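Local structure of putative type VI secretion protein (Escherichia coli, 4HH5) at residues A96-A105 with H117-L128; Y18-L29 with H42-G53. The protein is the N-terminal domain of ClpV1, a type VI secretion ATPase that as a whole probably binds and hydrolyses ATP like other ClpA/ClpB-family members. All coordinates share one frame; numbering follows the deposited sequence.

Contact 1. Residues A96-A105 with H117-L128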
# COMPACT_ATOMS: atom_id res chain seq x y z
N ALA A 96 -5.95 5.44 7.94
CA ALA A 96 -7.08 4.51 7.88
C ALA A 96 -6.69 3.21 7.16
O ALA A 96 -7.00 2.14 7.67
CB ALA A 96 -8.26 5.16 7.18
N LEU A 97 -5.99 3.30 6.00
CA LEU A 97 -5.53 2.13 5.24
C LEU A 97 -4.54 1.29 6.06
O LEU A 97 -4.67 0.08 6.12
CB LEU A 97 -4.90 2.53 3.88
CG LEU A 97 -4.24 1.41 3.05
CD1 LEU A 97 -5.28 0.48 2.42
CD2 LEU A 97 -3.34 1.98 1.97
N LEU A 98 -3.60 1.96 6.74
CA LEU A 98 -2.57 1.33 7.58
C LEU A 98 -3.21 0.53 8.72
O LEU A 98 -2.86 -0.61 8.94
CB LEU A 98 -1.69 2.44 8.18
CG LEU A 98 -0.21 2.20 8.50
CD1 LEU A 98 0.27 0.77 8.24
CD2 LEU A 98 0.64 3.20 7.77
N LYS A 99 -4.13 1.16 9.44
CA LYS A 99 -4.87 0.61 10.57
C LYS A 99 -5.74 -0.58 10.15
O LYS A 99 -5.73 -1.61 10.82
CB LYS A 99 -5.66 1.77 11.22
CG LYS A 99 -6.91 1.46 12.00
CD LYS A 99 -7.46 2.76 12.57
CE LYS A 99 -8.89 2.65 13.02
NZ LYS A 99 -9.42 3.97 13.47
N GLN A 100 -6.45 -0.44 9.02
CA GLN A 100 -7.29 -1.53 8.51
C GLN A 100 -6.48 -2.71 7.99
O GLN A 100 -6.89 -3.86 8.20
CB GLN A 100 -8.29 -1.01 7.48
CG GLN A 100 -9.43 -0.25 8.18
CD GLN A 100 -10.48 0.28 7.26
OE1 GLN A 100 -10.24 0.54 6.08
NE2 GLN A 100 -11.69 0.46 7.79
N ALA A 101 -5.32 -2.43 7.37
CA ALA A 101 -4.42 -3.48 6.87
C ALA A 101 -3.85 -4.27 8.05
O ALA A 101 -3.73 -5.49 7.96
CB ALA A 101 -3.29 -2.87 6.06
N TRP A 102 -3.54 -3.58 9.17
CA TRP A 102 -3.06 -4.25 10.38
C TRP A 102 -4.16 -5.14 10.95
O TRP A 102 -3.89 -6.27 11.38
CB TRP A 102 -2.58 -3.25 11.45
CG TRP A 102 -2.36 -3.87 12.80
CD1 TRP A 102 -2.93 -3.48 13.98
CD2 TRP A 102 -1.56 -5.03 13.11
NE1 TRP A 102 -2.52 -4.31 15.00
CE2 TRP A 102 -1.69 -5.27 14.49
CE3 TRP A 102 -0.76 -5.90 12.33
CZ2 TRP A 102 -1.04 -6.34 15.12
CZ3 TRP A 102 -0.13 -6.96 12.96
CH2 TRP A 102 -0.26 -7.17 14.34
N MET A 103 -5.40 -4.65 10.94
CA MET A 103 -6.53 -5.41 11.45
C MET A 103 -6.78 -6.65 10.60
O MET A 103 -7.00 -7.72 11.17
CB MET A 103 -7.75 -4.51 11.67
CG MET A 103 -7.50 -3.52 12.81
SD MET A 103 -8.86 -2.44 13.28
CE MET A 103 -8.94 -1.41 11.90
N VAL A 104 -6.60 -6.54 9.26
CA VAL A 104 -6.70 -7.66 8.31
C VAL A 104 -5.61 -8.71 8.65
O VAL A 104 -5.92 -9.90 8.80
CB VAL A 104 -6.62 -7.19 6.82
CG1 VAL A 104 -6.36 -8.35 5.86
CG2 VAL A 104 -7.89 -6.45 6.41
N ALA A 105 -4.34 -8.25 8.79
CA ALA A 105 -3.18 -9.09 9.11
C ALA A 105 -3.32 -9.76 10.47
O ALA A 105 -3.09 -10.97 10.57
CB ALA A 105 -1.90 -8.25 9.08
N HIS A 117 -2.05 -7.26 2.49
CA HIS A 117 -2.93 -6.79 3.58
C HIS A 117 -3.45 -5.40 3.26
O HIS A 117 -4.60 -5.10 3.57
CB HIS A 117 -2.24 -6.83 4.95
CG HIS A 117 -1.74 -8.20 5.32
ND1 HIS A 117 -0.49 -8.37 5.87
CD2 HIS A 117 -2.35 -9.40 5.22
CE1 HIS A 117 -0.37 -9.68 6.08
NE2 HIS A 117 -1.46 -10.34 5.69
N LEU A 118 -2.61 -4.57 2.63
CA LEU A 118 -3.01 -3.23 2.17
C LEU A 118 -4.05 -3.42 1.07
O LEU A 118 -5.02 -2.68 1.01
CB LEU A 118 -1.81 -2.44 1.62
CG LEU A 118 -0.61 -2.22 2.57
CD1 LEU A 118 0.58 -1.60 1.82
CD2 LEU A 118 -0.98 -1.32 3.73
N LEU A 119 -3.86 -4.46 0.22
CA LEU A 119 -4.80 -4.77 -0.86
C LEU A 119 -6.12 -5.27 -0.29
O LEU A 119 -7.18 -4.84 -0.74
CB LEU A 119 -4.20 -5.75 -1.88
CG LEU A 119 -5.03 -5.96 -3.14
CD1 LEU A 119 -5.15 -4.67 -3.94
CD2 LEU A 119 -4.43 -7.04 -3.98
N GLY A 120 -6.04 -6.13 0.73
CA GLY A 120 -7.21 -6.65 1.42
C GLY A 120 -8.03 -5.55 2.06
O GLY A 120 -9.26 -5.54 1.95
N ALA A 121 -7.34 -4.58 2.68
CA ALA A 121 -7.97 -3.42 3.30
C ALA A 121 -8.67 -2.56 2.22
O ALA A 121 -9.83 -2.20 2.39
CB ALA A 121 -6.93 -2.60 4.04
N LEU A 122 -7.98 -2.33 1.09
CA LEU A 122 -8.47 -1.55 -0.05
C LEU A 122 -9.72 -2.14 -0.72
O LEU A 122 -10.65 -1.39 -1.04
CB LEU A 122 -7.36 -1.35 -1.08
CG LEU A 122 -7.62 -0.25 -2.11
CD1 LEU A 122 -7.54 1.13 -1.46
CD2 LEU A 122 -6.65 -0.37 -3.28
N THR A 123 -9.75 -3.46 -0.93
CA THR A 123 -10.88 -4.14 -1.57
C THR A 123 -12.16 -4.10 -0.71
O THR A 123 -13.27 -4.16 -1.25
CB THR A 123 -10.45 -5.53 -2.09
OG1 THR A 123 -11.35 -5.96 -3.12
CG2 THR A 123 -10.36 -6.58 -0.99
N GLU A 124 -12.00 -3.98 0.62
CA GLU A 124 -13.10 -3.89 1.59
C GLU A 124 -13.51 -2.44 1.86
O GLU A 124 -14.61 -2.20 2.35
CB GLU A 124 -12.73 -4.60 2.90
CG GLU A 124 -12.91 -6.11 2.85
CD GLU A 124 -14.31 -6.66 3.05
OE1 GLU A 124 -15.22 -5.89 3.44
OE2 GLU A 124 -14.49 -7.88 2.85
N ASN A 125 -12.63 -1.48 1.54
CA ASN A 125 -12.89 -0.05 1.69
C ASN A 125 -12.39 0.65 0.41
O ASN A 125 -11.36 1.34 0.46
CB ASN A 125 -12.17 0.48 2.94
CG ASN A 125 -12.62 1.84 3.43
OD1 ASN A 125 -13.46 2.52 2.82
ND2 ASN A 125 -12.06 2.27 4.55
N PRO A 126 -13.06 0.45 -0.77
CA PRO A 126 -12.54 1.04 -2.02
C PRO A 126 -12.37 2.56 -2.07
O PRO A 126 -11.52 3.04 -2.82
CB PRO A 126 -13.48 0.51 -3.11
CG PRO A 126 -14.70 0.08 -2.39
CD PRO A 126 -14.26 -0.36 -1.02
N HIS A 127 -13.11 3.29 -1.24
CA HIS A 127 -13.02 4.75 -1.20
C HIS A 127 -11.76 5.34 -0.56
O HIS A 127 -11.59 6.56 -0.60
CB HIS A 127 -14.32 5.39 -0.69
CG HIS A 127 -15.48 5.17 -1.61
ND1 HIS A 127 -16.74 4.87 -1.12
CD2 HIS A 127 -15.54 5.19 -2.96
CE1 HIS A 127 -17.52 4.74 -2.18
NE2 HIS A 127 -16.84 4.91 -3.31
N LEU A 128 -10.84 4.48 -0.06
CA LEU A 128 -9.55 4.92 0.47
C LEU A 128 -8.66 5.47 -0.67
O LEU A 128 -7.69 6.18 -0.41
CB LEU A 128 -8.83 3.80 1.22
CG LEU A 128 -9.42 3.39 2.58
CD1 LEU A 128 -8.76 2.15 3.09
CD2 LEU A 128 -9.29 4.52 3.61
O HOH W 1 -10.78 -1.83 4.88

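Contact 2. Residues Y18-L29 with H42-G53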
# COMPACT_ATOMS: atom_id res chain seq x y z
N TYR A 18 9.64 -4.30 2.77
CA TYR A 18 9.19 -3.91 1.43
C TYR A 18 8.22 -2.70 1.48
O TYR A 18 8.45 -1.70 0.79
CB TYR A 18 8.51 -5.11 0.76
CG TYR A 18 8.23 -4.93 -0.71
CD1 TYR A 18 9.21 -5.20 -1.67
CD2 TYR A 18 6.98 -4.51 -1.16
CE1 TYR A 18 8.95 -5.04 -3.03
CE2 TYR A 18 6.72 -4.32 -2.52
CZ TYR A 18 7.71 -4.59 -3.45
OH TYR A 18 7.47 -4.44 -4.79
N CYS A 19 7.17 -2.80 2.31
CA CYS A 19 6.16 -1.76 2.52
C CYS A 19 6.71 -0.54 3.20
O CYS A 19 6.27 0.56 2.88
CB CYS A 19 4.95 -2.31 3.28
SG CYS A 19 3.98 -3.51 2.34
N ALA A 20 7.62 -0.72 4.19
CA ALA A 20 8.25 0.40 4.89
C ALA A 20 9.12 1.22 3.93
O ALA A 20 9.02 2.45 3.92
CB ALA A 20 9.08 -0.09 6.07
N ARG A 21 9.96 0.54 3.12
CA ARG A 21 10.83 1.14 2.10
C ARG A 21 9.98 1.97 1.11
O ARG A 21 10.35 3.09 0.77
CB ARG A 21 11.60 0.04 1.34
CG ARG A 21 12.77 0.50 0.50
CD ARG A 21 13.62 -0.71 0.09
NE ARG A 21 13.22 -1.26 -1.21
CZ ARG A 21 12.89 -2.53 -1.44
NH1 ARG A 21 12.89 -3.41 -0.45
NH2 ARG A 21 12.56 -2.92 -2.66
N ALA A 22 8.84 1.40 0.66
CA ALA A 22 7.92 2.08 -0.26
C ALA A 22 7.26 3.28 0.40
O ALA A 22 7.05 4.30 -0.26
CB ALA A 22 6.86 1.11 -0.77
N LEU A 23 6.94 3.19 1.71
CA LEU A 23 6.32 4.32 2.43
C LEU A 23 7.33 5.47 2.57
O LEU A 23 6.95 6.63 2.40
CB LEU A 23 5.71 3.90 3.78
CG LEU A 23 4.90 4.96 4.55
CD1 LEU A 23 3.74 5.53 3.70
CD2 LEU A 23 4.34 4.39 5.82
N GLU A 24 8.61 5.14 2.80
CA GLU A 24 9.71 6.12 2.86
C GLU A 24 9.88 6.77 1.48
O GLU A 24 10.05 7.98 1.41
CB GLU A 24 11.02 5.46 3.30
CG GLU A 24 10.99 4.93 4.71
N GLY A 25 9.81 5.96 0.42
CA GLY A 25 9.88 6.43 -0.96
C GLY A 25 8.75 7.39 -1.30
O GLY A 25 8.98 8.42 -1.94
N ALA A 26 7.52 7.08 -0.82
CA ALA A 26 6.33 7.92 -1.01
C ALA A 26 6.50 9.27 -0.28
O ALA A 26 6.16 10.32 -0.84
CB ALA A 26 5.08 7.20 -0.51
N ALA A 27 7.06 9.24 0.96
CA ALA A 27 7.34 10.44 1.77
C ALA A 27 8.40 11.30 1.07
O ALA A 27 8.26 12.52 1.04
CB ALA A 27 7.82 10.04 3.16
N SER A 28 9.45 10.65 0.49
CA SER A 28 10.51 11.35 -0.25
C SER A 28 9.96 12.02 -1.51
O SER A 28 10.29 13.18 -1.77
CB SER A 28 11.65 10.40 -0.62
OG SER A 28 12.33 9.98 0.54
N LEU A 29 9.07 11.31 -2.24
CA LEU A 29 8.44 11.83 -3.45
C LEU A 29 7.56 13.06 -3.13
O LEU A 29 7.65 14.06 -3.83
CB LEU A 29 7.65 10.72 -4.17
CG LEU A 29 6.66 11.11 -5.27
CD1 LEU A 29 7.37 11.56 -6.55
CD2 LEU A 29 5.73 9.94 -5.58
N HIS A 42 0.35 7.62 -3.47
CA HIS A 42 1.81 7.83 -3.41
C HIS A 42 2.49 6.51 -3.01
O HIS A 42 3.52 6.14 -3.60
CB HIS A 42 2.19 8.91 -2.38
CG HIS A 42 1.89 10.32 -2.80
ND1 HIS A 42 0.87 11.04 -2.21
CD2 HIS A 42 2.53 11.10 -3.70
CE1 HIS A 42 0.90 12.23 -2.79
NE2 HIS A 42 1.88 12.32 -3.69
N TRP A 43 1.91 5.80 -2.03
CA TRP A 43 2.40 4.52 -1.53
C TRP A 43 2.32 3.44 -2.60
O TRP A 43 3.30 2.74 -2.82
CB TRP A 43 1.63 4.11 -0.28
CG TRP A 43 2.35 3.14 0.62
CD1 TRP A 43 3.61 2.65 0.47
CD2 TRP A 43 1.83 2.57 1.83
NE1 TRP A 43 3.91 1.80 1.51
CE2 TRP A 43 2.84 1.75 2.37
CE3 TRP A 43 0.62 2.70 2.52
CZ2 TRP A 43 2.67 1.06 3.58
CZ3 TRP A 43 0.46 2.03 3.72
CH2 TRP A 43 1.48 1.22 4.24
N LEU A 44 1.16 3.30 -3.28
CA LEU A 44 0.96 2.29 -4.34
C LEU A 44 1.94 2.48 -5.49
O LEU A 44 2.48 1.50 -6.00
CB LEU A 44 -0.49 2.25 -4.85
CG LEU A 44 -1.55 1.70 -3.87
CD1 LEU A 44 -2.94 2.15 -4.26
CD2 LEU A 44 -1.50 0.18 -3.76
N LEU A 45 2.20 3.75 -5.87
CA LEU A 45 3.15 4.08 -6.93
C LEU A 45 4.52 3.50 -6.57
O LEU A 45 5.13 2.82 -7.39
CB LEU A 45 3.22 5.61 -7.08
CG LEU A 45 4.08 6.18 -8.22
CD1 LEU A 45 3.43 7.37 -8.83
CD2 LEU A 45 5.45 6.61 -7.72
N LYS A 46 5.00 3.77 -5.34
CA LYS A 46 6.29 3.30 -4.86
C LYS A 46 6.34 1.80 -4.65
O LYS A 46 7.39 1.21 -4.90
CB LYS A 46 6.77 4.08 -3.64
CG LYS A 46 7.21 5.50 -3.99
CD LYS A 46 8.59 5.51 -4.65
CE LYS A 46 8.87 6.80 -5.37
NZ LYS A 46 10.15 6.74 -6.11
N LEU A 47 5.21 1.18 -4.25
CA LEU A 47 5.15 -0.27 -4.12
C LEU A 47 5.35 -0.92 -5.51
O LEU A 47 6.20 -1.80 -5.66
CB LEU A 47 3.83 -0.74 -3.49
CG LEU A 47 3.69 -0.55 -1.97
CD1 LEU A 47 2.21 -0.61 -1.56
CD2 LEU A 47 4.48 -1.62 -1.20
N LEU A 48 4.61 -0.44 -6.52
CA LEU A 48 4.70 -0.93 -7.90
C LEU A 48 6.06 -0.61 -8.51
O LEU A 48 6.56 -1.39 -9.31
CB LEU A 48 3.57 -0.38 -8.78
CG LEU A 48 2.13 -0.78 -8.40
CD1 LEU A 48 1.14 -0.07 -9.29
CD2 LEU A 48 1.91 -2.30 -8.48
N GLU A 49 6.69 0.51 -8.08
CA GLU A 49 8.02 0.88 -8.55
C GLU A 49 9.09 -0.13 -8.10
O GLU A 49 10.04 -0.41 -8.84
CB GLU A 49 8.40 2.29 -8.11
CG GLU A 49 9.61 2.79 -8.85
CD GLU A 49 9.80 4.29 -8.83
OE1 GLU A 49 8.98 4.99 -8.19
OE2 GLU A 49 10.75 4.77 -9.48
N GLN A 50 8.92 -0.70 -6.89
CA GLN A 50 9.82 -1.73 -6.37
C GLN A 50 9.60 -3.01 -7.19
O GLN A 50 10.55 -3.72 -7.49
CB GLN A 50 9.62 -1.93 -4.86
CG GLN A 50 10.05 -0.71 -4.06
CD GLN A 50 9.87 -0.76 -2.57
OE1 GLN A 50 10.28 0.16 -1.86
NE2 GLN A 50 9.26 -1.81 -2.03
N GLY A 51 8.34 -3.22 -7.59
CA GLY A 51 7.84 -4.24 -8.51
C GLY A 51 8.22 -5.69 -8.34
O GLY A 51 8.40 -6.40 -9.34
N GLU A 52 8.35 -6.16 -7.09
CA GLU A 52 8.68 -7.56 -6.81
C GLU A 52 7.82 -8.11 -5.65
O GLU A 52 8.03 -9.24 -5.23
CB GLU A 52 10.19 -7.74 -6.51
CG GLU A 52 11.15 -7.52 -7.68
CD GLU A 52 10.94 -8.29 -8.97
OE1 GLU A 52 11.44 -7.81 -10.02
OE2 GLU A 52 10.29 -9.36 -8.95
N GLY A 53 6.87 -7.31 -5.17
CA GLY A 53 6.01 -7.67 -4.05
C GLY A 53 4.71 -8.37 -4.40
O GLY A 53 4.52 -8.81 -5.54

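Contact 1. Residues A96-A105 with H117-L128
With CG of Gln100 turned away from its carbonyl carbon (chi1 -75°) and the chain extended beyond it, OE1 is carried across to Asn125, whose own CG lies opposite its backbone N. The two side chains meet at about a right angle, their amide planes 63° apart. Asn125 ND2 donates to Gln100 OE1 over 2.9 Å in an almost straight bond that stays in the Asn125 amide plane and is tilted slightly from the carbonyl plane of Gln100. A water bound to Ala121 O also weakly reaches Gln100 OE1 and loosely links the amide to the last turn of helix 115-124. Asn125 is the first residue to leave that helix, so the polar bond sits where the chain turns into the 3-10 segment 126-128. Next to this bond the packing is that of two consecutive helices in the mostly helical Clp N-terminal domain, 92-107 and 115-124, whose segments 96-105 and 117-124 cross at 109° with axes 7.9 Å apart. The small residues at the crossing are consistent with this closeness: Ala121 CB rests 3.7 Å from Ala101 N, and Ala101 CB touches Leu118 CD2 at 3.6 Å. Leu97 reaches in from the flank, its CD1 lying 3.9 Å from Ala121 CB and against Leu128 CD1, while Leu128 CD2 meets Ala96 CB. At the other end Ala105 CB sits over one face of the His117 imidazole, 3.6 Å from the ring centroid in a CH-pi contact. The hydrogen bond between His117 ND1 and Arg114 N, with a weak one between NE2 and Glu110 OE1, probably helps fix the ring's rotation.

Contact 2. Residues Y18-L29 with H42-G53
Helices 17-32 and 40-50 of the Clp N-terminal domain cross here, segments 18-29 and 42-50 running at 122°, and the loop after the second helix closes against the start of the first. Ala22 fits as a knob among Trp43, Lys46, Leu47 and Gln50; Lys46, bent at chi2 (-77°), lays its aliphatic chain among Ala22, Gly25, Ala26 and Leu29. Gly25 C lies 3.6 Å from Lys46 CG; with no side chain on Gly25, the lysine chain can lie against the backbone. Gln50 NE2 stands over the centre of the Tyr18 ring and donates to Tyr18 O at 2.9 Å, from above the carbonyl plane. Ala22 N reaches the same oxygen from the opposite face. The Gln50 amide stacks on the Arg21 guanidinium, the planes 22° apart. Tyr18 OH accepts from Glu52 N at 3.0 Å and more weakly from Gly53 N, while Gly53 CA packs over the other ring face. Trp43 NE1 donates to Cys19 O over 3.0 Å, on a lone pair in the carbonyl plane, and Leu23 CD1 lies over the five-membered ring, 4.0 Å from its centroid. Two successive helices packed across each other after a short connection are part of the mostly helical Clp N-terminal fold.

Contact 2 comes first along the chain and closes before contact 1 opens; their centres lie 16 Å apart, on opposite sides of the chain's centre. Each joins two helices of the same Clp N-terminal domain: 17-32 with 40-50, then 92-107 with 115-124. The two pairs meet directly through apolar side chains. Leu118 CD2 packs 3.6 Å from Trp43 CH2, Leu118 CD1 touches both Leu47 and Cys19, and Leu97 CD2 comes up to Trp43 CE3. Leu118 and Trp43 therefore serve both the crossing within their own pair and the seam between pairs, so the four helices share one continuous hydrophobic core in a compact domain.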